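Local atomic coordinates of N5-Carboxyaminoimidazole ribonucleotide synthetase (Staphylococcus aureus subsp. aureus, PDB entry 3ORQ), a protein that catalyses the ATP-dependent joining of 5-aminoimidazole ribonucleotide and bicarbonate to give N5-carboxyaminoimidazole ribonucleotide, a step of purine biosynthesis. Residues G12-I17 and K37-D42; G21-M26 and Y79-I84; L212-H217 and P228-K233; T255-I260 and R274-G279. All coordinates share one frame; numbering follows the deposited sequence.

Overall arrangement
The four contacts run from the N-terminal parallel sheet to the nucleotide site. Contact 1 pairs two strands of that sheet, and contact 2, its centre about 12 Å away, joins the helix that follows the first strand to the loop after strand 76-79; the two touch through Ile17, packed against Gly24 and Glu80. Contact 2 meets contact 4, about 15 Å from it between centres, chiefly where Glu82 forms a salt bridge with Arg274. Contacts 3 and 4, centres about 10 Å apart, share the large antiparallel sheet and both reach ADP: His217 at the ribose, Glu257 through magnesium. Contacts 1 and 3 are the remote pair, about 34 Å between centres.

Contact 1 (G12-I17 and K37-D42); sequences GATIGI and KVVVLD
Thr14 to Ile17 and Lys37 to Val40 lie side by side as two adjacent parallel strands, inner members of the four-stranded sheet at the N-terminal end of the chain. Their axes pass 4.6 Å apart, their directions 23° apart. The hydrogen bonds alternate as parallel pairing demands. Lys37 N gives to Ala13 O, and Lys37 O takes the bond from Ile15 N (2.9 Å). Val39 in turn gives its N-H to Ile15 O (3.0 Å) and receives from Ile17 N, before Leu41 N closes the series on Ile17 O (2.9 Å). Between these bonds, the CA-H of Thr14, Val38, Gly16 and Val40 also turn to carbonyl oxygens of the facing strand.

The side chains divide between two faces. On one, Thr14 sets its methyl CG2, anti to the backbone N, against Val39 CG2 at 3.8 Å, while its hydroxyl OG1 lies beside the aliphatic part of Lys37, whose ammonium end runs off from the strand. Gly16, paired with Val39 on this face, has no side chain. On the other face Ile17 reaches back with CD1 to Val38 CG1 (4.1 Å), crossing it at a slant, and its CB meets Val40 CG2 at 4.3 Å. Helix 22-33 covers this second face, with Ala28 and Ala31 against Val38 and Met27 against Ile17; Leu70 of helix 64-73 packs on Val39 from the first. Strand, covering helix and neighbouring parallel strand make up the beta-alpha-beta crossover of a Rossmann-like fold, as expected for a preATP-grasp domain.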
# COMPACT_ATOMS: atom_id res chain seq x y z
N GLY A 12 7.68 10.61 11.94
CA GLY A 12 8.97 11.30 11.96
C GLY A 12 10.00 10.49 12.72
O GLY A 12 11.20 10.67 12.51
N ALA A 13 9.56 9.55 13.58
CA ALA A 13 10.53 8.72 14.29
C ALA A 13 11.07 7.66 13.33
O ALA A 13 10.51 7.46 12.22
CB ALA A 13 9.88 8.08 15.47
N THR A 14 12.15 6.99 13.74
CA THR A 14 12.80 6.00 12.92
C THR A 14 12.61 4.56 13.40
O THR A 14 12.86 4.23 14.55
CB THR A 14 14.30 6.30 12.83
OG1 THR A 14 14.49 7.62 12.29
CG2 THR A 14 14.96 5.27 11.91
N ILE A 15 12.25 3.69 12.48
CA ILE A 15 12.02 2.30 12.78
C ILE A 15 13.13 1.48 12.19
O ILE A 15 13.43 1.59 11.01
CB ILE A 15 10.65 1.84 12.22
CG1 ILE A 15 9.50 2.66 12.85
CG2 ILE A 15 10.45 0.34 12.44
CD1 ILE A 15 8.06 2.27 12.34
N GLY A 16 13.75 0.65 13.02
CA GLY A 16 14.79 -0.27 12.57
C GLY A 16 14.21 -1.65 12.29
O GLY A 16 13.36 -2.13 13.04
N ILE A 17 14.64 -2.26 11.18
CA ILE A 17 14.18 -3.60 10.79
C ILE A 17 15.35 -4.52 10.59
O ILE A 17 16.21 -4.30 9.73
CB ILE A 17 13.34 -3.61 9.47
CG1 ILE A 17 12.07 -2.74 9.58
CG2 ILE A 17 12.88 -5.03 9.15
CD1 ILE A 17 11.28 -2.72 8.22
N LYS A 37 10.50 6.90 9.31
CA LYS A 37 11.66 6.62 8.52
C LYS A 37 12.06 5.19 8.78
O LYS A 37 11.71 4.62 9.81
CB LYS A 37 12.80 7.58 8.87
CG LYS A 37 12.41 9.03 8.71
CD LYS A 37 13.53 9.89 9.30
CE LYS A 37 13.21 11.38 9.19
NZ LYS A 37 13.20 11.75 7.77
N VAL A 38 12.78 4.59 7.84
CA VAL A 38 13.10 3.18 7.97
C VAL A 38 14.59 2.95 7.75
O VAL A 38 15.13 3.35 6.72
CB VAL A 38 12.36 2.34 6.90
CG1 VAL A 38 12.86 0.89 6.95
CG2 VAL A 38 10.84 2.40 7.12
N VAL A 39 15.22 2.29 8.72
CA VAL A 39 16.59 1.76 8.55
C VAL A 39 16.51 0.23 8.51
O VAL A 39 15.89 -0.39 9.37
CB VAL A 39 17.50 2.20 9.72
CG1 VAL A 39 18.86 1.59 9.57
CG2 VAL A 39 17.65 3.72 9.70
N VAL A 40 17.11 -0.38 7.51
CA VAL A 40 16.98 -1.81 7.41
C VAL A 40 18.39 -2.48 7.41
O VAL A 40 19.34 -1.95 6.80
CB VAL A 40 16.14 -2.25 6.15
CG1 VAL A 40 16.81 -1.74 4.85
CG2 VAL A 40 16.03 -3.78 6.08
N LEU A 41 18.49 -3.62 8.10
CA LEU A 41 19.74 -4.38 8.21
C LEU A 41 19.54 -5.77 7.56
O LEU A 41 18.60 -6.51 7.89
CB LEU A 41 20.17 -4.53 9.68
CG LEU A 41 21.55 -5.15 9.94
CD1 LEU A 41 22.21 -4.63 11.24
CD2 LEU A 41 21.51 -6.66 9.91
N ASP A 42 20.42 -6.11 6.63
CA ASP A 42 20.36 -7.38 5.95
C ASP A 42 21.77 -7.63 5.38
O ASP A 42 22.42 -6.68 4.93
CB ASP A 42 19.32 -7.32 4.81
CG ASP A 42 18.95 -8.69 4.25
OD1 ASP A 42 17.88 -9.23 4.60
OD2 ASP A 42 19.75 -9.25 3.48

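Contact 2 (G21-M26 and Y79-I84); sequences GQLGKM and YEFENI
Glu80 points its carboxylate into the first turn of helix 22-33, where Gly21 is the N-cap and the opening amides look for acceptors. OE1 takes weak hydrogen bonds from Gly24 N (3.2 Å, 159° at the hydrogen) and, more bent, from Leu23 N (3.3 Å). OE2 takes a third weak bond from Gly21 N at 3.2 Å. Three backbone N-H groups are thus supplied by one side chain, and the helix start would probably help to stabilise its negative charge. CG of Glu80 stands anti to its own backbone N (chi1 176°), which sends the chain toward the helix start. Packing is close: Glu80 CG lies 3.4 Å from Leu23 CB, and Gly21 and Gly24 are both glycines, which lets the carboxylate come this near.

Further along, Leu23 CD1 meets the edge of the Phe81 ring at CD1 (4.3 Å). Other polar ends have partners elsewhere: Gln22 OE1 is bonded to Lys343, and Lys25 NZ to Tyr341 O and to Gln32 O of the second subunit. The contact therefore ties the glycine-rich turn between strand 14-18 and helix 22-33 to the loop that leads from strand 76-79 to helix 86-95.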
# COMPACT_ATOMS: atom_id res chain seq x y z
N GLY A 21 13.98 -9.06 3.73
CA GLY A 21 13.27 -9.91 2.80
C GLY A 21 11.97 -9.20 2.48
O GLY A 21 11.81 -8.01 2.76
N GLN A 22 11.02 -9.93 1.89
CA GLN A 22 9.84 -9.29 1.43
C GLN A 22 8.97 -8.86 2.60
O GLN A 22 8.15 -7.95 2.45
CB GLN A 22 9.03 -10.21 0.52
CG GLN A 22 8.48 -11.45 1.17
CD GLN A 22 9.48 -12.65 1.10
OE1 GLN A 22 10.68 -12.47 0.86
NE2 GLN A 22 8.97 -13.86 1.32
N LEU A 23 9.11 -9.53 3.73
CA LEU A 23 8.31 -9.18 4.90
C LEU A 23 8.75 -7.81 5.43
O LEU A 23 7.91 -6.99 5.76
CB LEU A 23 8.39 -10.22 6.00
CG LEU A 23 7.93 -11.65 5.73
CD1 LEU A 23 8.14 -12.48 7.08
CD2 LEU A 23 6.52 -11.75 5.31
N GLY A 24 10.07 -7.59 5.47
CA GLY A 24 10.65 -6.31 5.86
C GLY A 24 10.19 -5.25 4.88
O GLY A 24 9.84 -4.13 5.27
N LYS A 25 10.13 -5.61 3.60
CA LYS A 25 9.82 -4.65 2.55
C LYS A 25 8.42 -4.15 2.77
O LYS A 25 8.15 -2.95 2.76
CB LYS A 25 9.91 -5.35 1.16
CG LYS A 25 9.38 -4.49 -0.05
CD LYS A 25 9.36 -5.28 -1.39
CE LYS A 25 8.97 -4.32 -2.51
NZ LYS A 25 8.95 -4.98 -3.81
N MSE A 26 7.50 -5.06 3.00
CA MSE A 26 6.12 -4.65 3.17
C MSE A 26 5.89 -3.86 4.50
O MSE A 26 5.05 -2.95 4.55
CB MSE A 26 5.24 -5.87 3.04
CG MSE A 26 5.26 -6.47 1.62
SE MSE A 26 4.02 -8.00 1.44
CE MSE A 26 5.20 -9.39 1.99
N TYR A 79 11.82 -6.91 13.95
CA TYR A 79 12.56 -7.88 13.18
C TYR A 79 11.59 -8.53 12.27
O TYR A 79 10.39 -8.63 12.58
CB TYR A 79 13.26 -8.94 14.07
CG TYR A 79 12.42 -9.45 15.20
CD1 TYR A 79 11.44 -10.42 14.99
CD2 TYR A 79 12.59 -8.96 16.49
CE1 TYR A 79 10.62 -10.86 16.06
CE2 TYR A 79 11.78 -9.44 17.58
CZ TYR A 79 10.82 -10.37 17.33
OH TYR A 79 10.07 -10.82 18.36
N GLU A 80 12.14 -9.03 11.17
CA GLU A 80 11.37 -9.53 10.06
C GLU A 80 11.47 -11.06 10.01
O GLU A 80 10.63 -11.72 9.40
CB GLU A 80 11.94 -8.90 8.76
CG GLU A 80 11.32 -9.37 7.51
CD GLU A 80 12.29 -9.95 6.49
OE1 GLU A 80 11.82 -10.31 5.41
OE2 GLU A 80 13.48 -10.10 6.76
N PHE A 81 12.48 -11.65 10.62
CA PHE A 81 12.60 -13.10 10.57
C PHE A 81 13.29 -13.61 11.85
O PHE A 81 14.10 -12.91 12.45
CB PHE A 81 13.37 -13.51 9.29
CG PHE A 81 12.86 -14.80 8.61
CD1 PHE A 81 11.77 -14.76 7.73
CD2 PHE A 81 13.52 -16.03 8.80
CE1 PHE A 81 11.32 -15.94 7.08
CE2 PHE A 81 13.09 -17.21 8.15
CZ PHE A 81 11.99 -17.17 7.29
N GLU A 82 12.96 -14.83 12.26
CA GLU A 82 13.48 -15.44 13.49
C GLU A 82 14.98 -15.76 13.44
O GLU A 82 15.49 -16.40 14.34
CB GLU A 82 12.72 -16.72 13.79
CG GLU A 82 11.23 -16.60 13.63
CD GLU A 82 10.71 -17.16 12.33
OE1 GLU A 82 11.16 -16.71 11.25
OE2 GLU A 82 9.84 -18.05 12.39
N ASN A 83 15.66 -15.30 12.40
CA ASN A 83 17.10 -15.50 12.22
C ASN A 83 17.93 -15.27 13.48
O ASN A 83 18.53 -16.20 14.01
CB ASN A 83 17.65 -14.57 11.13
CG ASN A 83 16.61 -14.21 10.08
OD1 ASN A 83 16.33 -15.00 9.17
ND2 ASN A 83 16.05 -13.00 10.19
N ILE A 84 17.94 -14.02 13.95
CA ILE A 84 18.87 -13.52 14.97
C ILE A 84 19.00 -14.37 16.23
O ILE A 84 18.04 -15.04 16.63
CB ILE A 84 18.54 -12.06 15.36
CG1 ILE A 84 19.44 -11.60 16.52
CG2 ILE A 84 17.05 -11.91 15.66
CD1 ILE A 84 19.42 -10.12 16.83

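Contact 3 (L212-H217 and P228-K233); sequences LQENEH and PARIDK. With ADP (adenosine-5'-diphosphate), chain D.
Glu214 and Leu212, on strand 207-218 of the ATP-grasp domain, receive the loop that leaves the neighbouring antiparallel strand 221-227 and runs to helix 234-245. The loop begins with a cis peptide before Pro228.

The charged grip dominates. The guanidinium of Arg230 meets the carboxylate of Glu214 side-on with two nitrogens: NH2 gives to OE1 at 2.8 Å, close to the guanidinium plane, and NE to OE2 at 3.0 Å, from a more tilted position. Both oxygens are approached on the syn side, though the two planes stand 48° apart. Glu214 is extended beyond CG, which lets it span to the arginine. The backbone N of Arg230 adds a third bond to OE2 (3.1 Å), so that oxygen has two donors from one residue. Arg230 is held in turn by Glu366 and Asn363 at helix 362-372, which brings the C-terminal helix to this point.

Backbone pairing is limited to Ala229 N giving to Leu212 O (3.1 Å), the donor lying 42° above the carbonyl plane.

Apolar contacts gather around Ala229, whose CB sits 3.7 Å from Glu214 CB and 3.8 Å from Leu212 CD2. With CG anti to its backbone N (chi1 -165°), Leu212 directs CD2 toward Ala229 and on to Lys233 CB at the N-cap of helix 234-245, whose Ala237 packs on the same leucine.

Five residues downstream of Leu212, His217 touches the nucleotide: the ribose hydroxyl oxygen O3' of ADP stands over one face of the imidazole, 3.1 Å from CE1.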
# COMPACT_ATOMS: atom_id res chain seq x y z
N LEU A 212 -9.88 -15.56 10.26
CA LEU A 212 -9.28 -16.89 10.14
C LEU A 212 -9.01 -17.21 8.69
O LEU A 212 -9.83 -16.94 7.82
CB LEU A 212 -10.21 -17.93 10.74
CG LEU A 212 -9.57 -19.28 11.02
CD1 LEU A 212 -8.54 -19.26 12.22
CD2 LEU A 212 -10.69 -20.38 11.18
N GLN A 213 -7.84 -17.75 8.42
CA GLN A 213 -7.45 -18.00 7.05
C GLN A 213 -7.19 -19.49 6.84
O GLN A 213 -6.75 -20.19 7.75
CB GLN A 213 -6.26 -17.11 6.62
CG GLN A 213 -5.13 -16.96 7.59
CD GLN A 213 -4.89 -15.53 8.09
OE1 GLN A 213 -5.67 -14.60 7.87
NE2 GLN A 213 -3.81 -15.37 8.82
N GLU A 214 -7.53 -19.97 5.65
CA GLU A 214 -7.43 -21.38 5.33
C GLU A 214 -6.28 -21.61 4.33
O GLU A 214 -6.18 -20.94 3.30
CB GLU A 214 -8.75 -21.88 4.74
CG GLU A 214 -8.67 -23.26 4.18
CD GLU A 214 -9.89 -23.68 3.37
OE1 GLU A 214 -9.76 -24.67 2.61
OE2 GLU A 214 -10.95 -23.03 3.49
N ASN A 215 -5.44 -22.58 4.64
CA ASN A 215 -4.14 -22.71 4.01
C ASN A 215 -3.90 -24.11 3.42
O ASN A 215 -3.93 -25.15 4.14
CB ASN A 215 -3.03 -22.39 5.03
CG ASN A 215 -3.15 -20.98 5.59
OD1 ASN A 215 -3.54 -20.06 4.87
ND2 ASN A 215 -2.80 -20.79 6.86
N GLU A 216 -3.63 -24.12 2.13
CA GLU A 216 -3.23 -25.33 1.47
C GLU A 216 -1.76 -25.19 1.18
O GLU A 216 -1.29 -24.11 0.74
CB GLU A 216 -4.01 -25.56 0.18
CG GLU A 216 -3.57 -26.85 -0.51
CD GLU A 216 -4.35 -27.15 -1.77
OE1 GLU A 216 -5.41 -26.55 -2.00
OE2 GLU A 216 -3.88 -28.00 -2.53
N HIS A 217 -1.02 -26.28 1.45
CA HIS A 217 0.40 -26.35 1.13
C HIS A 217 0.62 -27.28 -0.07
O HIS A 217 -0.19 -28.18 -0.33
CB HIS A 217 1.23 -26.83 2.32
CG HIS A 217 1.22 -25.90 3.49
ND1 HIS A 217 0.18 -25.84 4.38
CD2 HIS A 217 2.15 -25.02 3.93
CE1 HIS A 217 0.45 -24.94 5.31
NE2 HIS A 217 1.65 -24.43 5.06
N PRO A 228 -12.76 -15.91 3.82
CA PRO A 228 -12.68 -16.50 5.15
C PRO A 228 -12.54 -18.01 5.09
O PRO A 228 -13.08 -18.64 4.15
CB PRO A 228 -14.05 -16.13 5.78
CG PRO A 228 -14.99 -16.02 4.64
CD PRO A 228 -14.15 -15.56 3.45
N ALA A 229 -11.81 -18.58 6.05
CA ALA A 229 -11.65 -20.05 6.13
C ALA A 229 -13.04 -20.74 6.09
O ALA A 229 -13.97 -20.37 6.82
CB ALA A 229 -10.90 -20.43 7.38
N ARG A 230 -13.20 -21.71 5.19
CA ARG A 230 -14.46 -22.43 5.02
C ARG A 230 -14.81 -23.45 6.15
O ARG A 230 -15.73 -24.23 6.02
CB ARG A 230 -14.52 -23.13 3.65
CG ARG A 230 -14.53 -22.15 2.48
CD ARG A 230 -14.17 -22.83 1.17
NE ARG A 230 -12.87 -23.52 1.18
CZ ARG A 230 -12.22 -23.89 0.08
NH1 ARG A 230 -12.75 -23.60 -1.10
NH2 ARG A 230 -11.06 -24.53 0.15
N ILE A 231 -14.07 -23.41 7.25
CA ILE A 231 -14.39 -24.20 8.42
C ILE A 231 -14.40 -23.29 9.67
O ILE A 231 -13.49 -22.49 9.88
CB ILE A 231 -13.42 -25.37 8.54
CG1 ILE A 231 -13.57 -26.08 9.88
CG2 ILE A 231 -11.99 -24.92 8.33
CD1 ILE A 231 -12.75 -27.34 9.93
N ASP A 232 -15.43 -23.42 10.50
CA ASP A 232 -15.60 -22.52 11.62
C ASP A 232 -14.75 -22.94 12.81
O ASP A 232 -15.13 -23.83 13.57
CB ASP A 232 -17.08 -22.47 12.01
CG ASP A 232 -17.35 -21.49 13.15
OD1 ASP A 232 -16.65 -20.45 13.25
OD2 ASP A 232 -18.29 -21.78 13.93
N LYS A 233 -13.61 -22.29 12.98
CA LYS A 233 -12.72 -22.58 14.11
C LYS A 233 -12.24 -21.31 14.82
O LYS A 233 -11.41 -21.38 15.74
CB LYS A 233 -11.53 -23.43 13.64
CG LYS A 233 -11.81 -24.93 13.42
CD LYS A 233 -12.27 -25.58 14.74
CE LYS A 233 -12.43 -27.09 14.58
NZ LYS A 233 -12.79 -27.73 15.89
PB ADP D . 7.71 -25.42 8.32
O1B ADP D . 8.03 -24.79 9.65
O2B ADP D . 6.62 -24.82 7.48
O3B ADP D . 8.95 -25.72 7.54
PA ADP D . 5.83 -27.22 9.47
O1A ADP D . 6.21 -27.93 10.74
O2A ADP D . 4.96 -25.99 9.55
O3A ADP D . 7.18 -26.91 8.63
O5' ADP D . 5.11 -28.23 8.45
C5' ADP D . 4.89 -27.90 7.09
C4' ADP D . 3.71 -28.71 6.57
O4' ADP D . 3.97 -30.13 6.71
C3' ADP D . 2.41 -28.44 7.34
O3' ADP D . 1.66 -27.33 6.84
C2' ADP D . 1.66 -29.75 7.16
O2' ADP D . 0.86 -29.71 5.99
C1' ADP D . 2.75 -30.81 7.04
N9 ADP D . 2.87 -31.37 8.40
C8 ADP D . 3.76 -30.96 9.33
N7 ADP D . 3.61 -31.62 10.50
C5 ADP D . 2.59 -32.50 10.30
C6 ADP D . 1.92 -33.53 11.12
N6 ADP D . 2.33 -33.73 12.41
N1 ADP D . 0.90 -34.22 10.55
C2 ADP D . 0.50 -34.00 9.28
N3 ADP D . 1.06 -33.07 8.46
C4 ADP D . 2.10 -32.32 8.92

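Contact 4 (T255-I260 and R274-G279); sequences TVEFFI and RPHNSG. With MG (magnesium ion), chain C; ADP (adenosine-5'-diphosphate), chain D.
The imidazole of His276 has Thr255 over one face and Glu257 OE2 near its edge. Thr255 CG2, anti to the backbone N, makes a CH-pi contact 4.2 Å from the ring centroid, 28° off the normal; Ser278 CB lies in the ring plane at another edge. The carboxylate of Glu257 is turned 73° against the ring, and the anti lone pair of its OE2 takes the N-H of His276 NE2 at 2.8 Å, a bent bond (134° at the hydrogen). At the other nitrogen, ND1 accepts from Ser278 N (3.0 Å), which lies well out of the ring plane, and shares a hydrogen bond with Ser278 OG. Both ring nitrogens are thereby engaged, which fixes the rotation of the ring. Extension of the Glu257 chain carries its carboxylate to magnesium, where OE1 lies 2.5 Å and OE2 2.8 Å from the ion. ADP O2A, at 2.3 Å, and Glu270 also bind the ion. His276 thus lies in the second shell and probably helps position Glu257. Phe259 CZ comes within 3.6 Å of ADP N7, meeting the adenine obliquely. Thr255 OG1 is bonded to Thr198 on the neighbouring strand. Glu257 and Glu270 holding magnesium against the ADP phosphate oxygen O2A fit the nucleotide site of an ATP-grasp enzyme.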
# COMPACT_ATOMS: atom_id res chain seq x y z
N THR A 255 1.66 -14.95 14.15
CA THR A 255 0.70 -15.84 13.53
C THR A 255 0.79 -17.26 14.12
O THR A 255 1.87 -17.80 14.27
CB THR A 255 0.93 -15.93 11.99
OG1 THR A 255 0.90 -14.63 11.43
CG2 THR A 255 -0.13 -16.83 11.31
N VAL A 256 -0.35 -17.84 14.44
CA VAL A 256 -0.43 -19.21 14.96
C VAL A 256 -1.00 -20.08 13.85
O VAL A 256 -2.08 -19.78 13.33
CB VAL A 256 -1.34 -19.27 16.20
CG1 VAL A 256 -1.41 -20.72 16.83
CG2 VAL A 256 -0.93 -18.27 17.24
N GLU A 257 -0.26 -21.13 13.49
CA GLU A 257 -0.70 -22.17 12.54
C GLU A 257 -1.33 -23.34 13.26
O GLU A 257 -0.78 -23.83 14.23
CB GLU A 257 0.49 -22.72 11.76
CG GLU A 257 1.08 -21.79 10.75
CD GLU A 257 2.19 -22.44 9.94
OE1 GLU A 257 2.32 -23.70 9.93
OE2 GLU A 257 2.94 -21.70 9.30
N PHE A 258 -2.45 -23.84 12.73
CA PHE A 258 -3.18 -24.95 13.36
C PHE A 258 -3.45 -26.09 12.38
O PHE A 258 -3.60 -25.88 11.19
CB PHE A 258 -4.57 -24.52 13.87
CG PHE A 258 -4.56 -23.38 14.84
CD1 PHE A 258 -4.44 -22.08 14.40
CD2 PHE A 258 -4.77 -23.61 16.20
CE1 PHE A 258 -4.47 -21.01 15.30
CE2 PHE A 258 -4.80 -22.58 17.10
CZ PHE A 258 -4.66 -21.25 16.65
N PHE A 259 -3.56 -27.30 12.92
CA PHE A 259 -4.06 -28.44 12.18
C PHE A 259 -5.49 -28.77 12.60
O PHE A 259 -5.84 -28.70 13.78
CB PHE A 259 -3.17 -29.68 12.43
CG PHE A 259 -1.76 -29.52 11.99
CD1 PHE A 259 -1.43 -28.69 10.92
CD2 PHE A 259 -0.74 -30.21 12.63
CE1 PHE A 259 -0.10 -28.54 10.49
CE2 PHE A 259 0.60 -30.08 12.22
CZ PHE A 259 0.92 -29.25 11.12
N ILE A 260 -6.32 -29.13 11.65
CA ILE A 260 -7.55 -29.80 12.04
C ILE A 260 -7.61 -31.28 11.53
O ILE A 260 -7.43 -31.54 10.33
CB ILE A 260 -8.82 -28.97 11.71
CG1 ILE A 260 -9.58 -29.60 10.56
CG2 ILE A 260 -8.54 -27.40 11.55
CD1 ILE A 260 -10.86 -30.20 11.03
N ARG A 274 5.98 -12.95 13.81
CA ARG A 274 6.13 -11.94 12.76
C ARG A 274 4.88 -11.96 11.93
O ARG A 274 4.06 -12.88 12.06
CB ARG A 274 7.36 -12.26 11.89
CG ARG A 274 7.42 -13.74 11.52
CD ARG A 274 8.42 -14.07 10.43
NE ARG A 274 8.45 -15.50 10.21
CZ ARG A 274 7.60 -16.17 9.44
NH1 ARG A 274 6.65 -15.51 8.79
NH2 ARG A 274 7.71 -17.49 9.31
N PRO A 275 4.72 -10.97 11.02
CA PRO A 275 3.77 -11.17 9.93
C PRO A 275 4.11 -12.48 9.23
O PRO A 275 5.25 -12.94 9.30
CB PRO A 275 4.03 -9.98 9.02
CG PRO A 275 4.40 -8.85 10.05
CD PRO A 275 5.28 -9.60 11.02
N HIS A 276 3.13 -13.07 8.57
CA HIS A 276 3.31 -14.43 8.06
C HIS A 276 2.74 -14.50 6.67
O HIS A 276 1.79 -13.77 6.36
CB HIS A 276 2.59 -15.40 9.03
CG HIS A 276 2.64 -16.85 8.65
ND1 HIS A 276 1.66 -17.45 7.87
CD2 HIS A 276 3.50 -17.84 9.01
CE1 HIS A 276 1.94 -18.74 7.75
NE2 HIS A 276 3.05 -19.01 8.42
N ASN A 277 3.30 -15.37 5.84
CA ASN A 277 2.89 -15.54 4.43
C ASN A 277 1.36 -15.67 4.29
O ASN A 277 0.76 -15.19 3.29
CB ASN A 277 3.54 -16.80 3.86
CG ASN A 277 3.60 -16.81 2.35
OD1 ASN A 277 2.95 -16.00 1.64
ND2 ASN A 277 4.42 -17.72 1.83
N SER A 278 0.71 -16.28 5.28
CA SER A 278 -0.73 -16.51 5.14
C SER A 278 -1.54 -15.24 5.41
O SER A 278 -2.80 -15.26 5.38
CB SER A 278 -1.21 -17.66 6.05
OG SER A 278 -0.97 -17.37 7.43
N GLY A 279 -0.85 -14.15 5.71
CA GLY A 279 -1.55 -12.89 6.03
C GLY A 279 -1.48 -11.85 4.93
O GLY A 279 -2.02 -10.74 5.09
MG MG C . 4.44 -23.96 8.63
PB ADP D . 7.71 -25.42 8.32
O1B ADP D . 8.03 -24.79 9.65
O2B ADP D . 6.62 -24.82 7.48
O3B ADP D . 8.95 -25.72 7.54
PA ADP D . 5.83 -27.22 9.47
O1A ADP D . 6.21 -27.93 10.74
O2A ADP D . 4.96 -25.99 9.55
O3A ADP D . 7.18 -26.91 8.63
O5' ADP D . 5.11 -28.23 8.45
C5' ADP D . 4.89 -27.90 7.09
C4' ADP D . 3.71 -28.71 6.57
O4' ADP D . 3.97 -30.13 6.71
C3' ADP D . 2.41 -28.44 7.34
O3' ADP D . 1.66 -27.33 6.84
C2' ADP D . 1.66 -29.75 7.16
O2' ADP D . 0.86 -29.71 5.99
C1' ADP D . 2.75 -30.81 7.04
N9 ADP D . 2.87 -31.37 8.40
C8 ADP D . 3.76 -30.96 9.33
N7 ADP D . 3.61 -31.62 10.50
C5 ADP D . 2.59 -32.50 10.30
C6 ADP D . 1.92 -33.53 11.12
N6 ADP D . 2.33 -33.73 12.41
N1 ADP D . 0.90 -34.22 10.55
C2 ADP D . 0.50 -34.00 9.28
N3 ADP D . 1.06 -33.07 8.46
C4 ADP D . 2.10 -32.32 8.92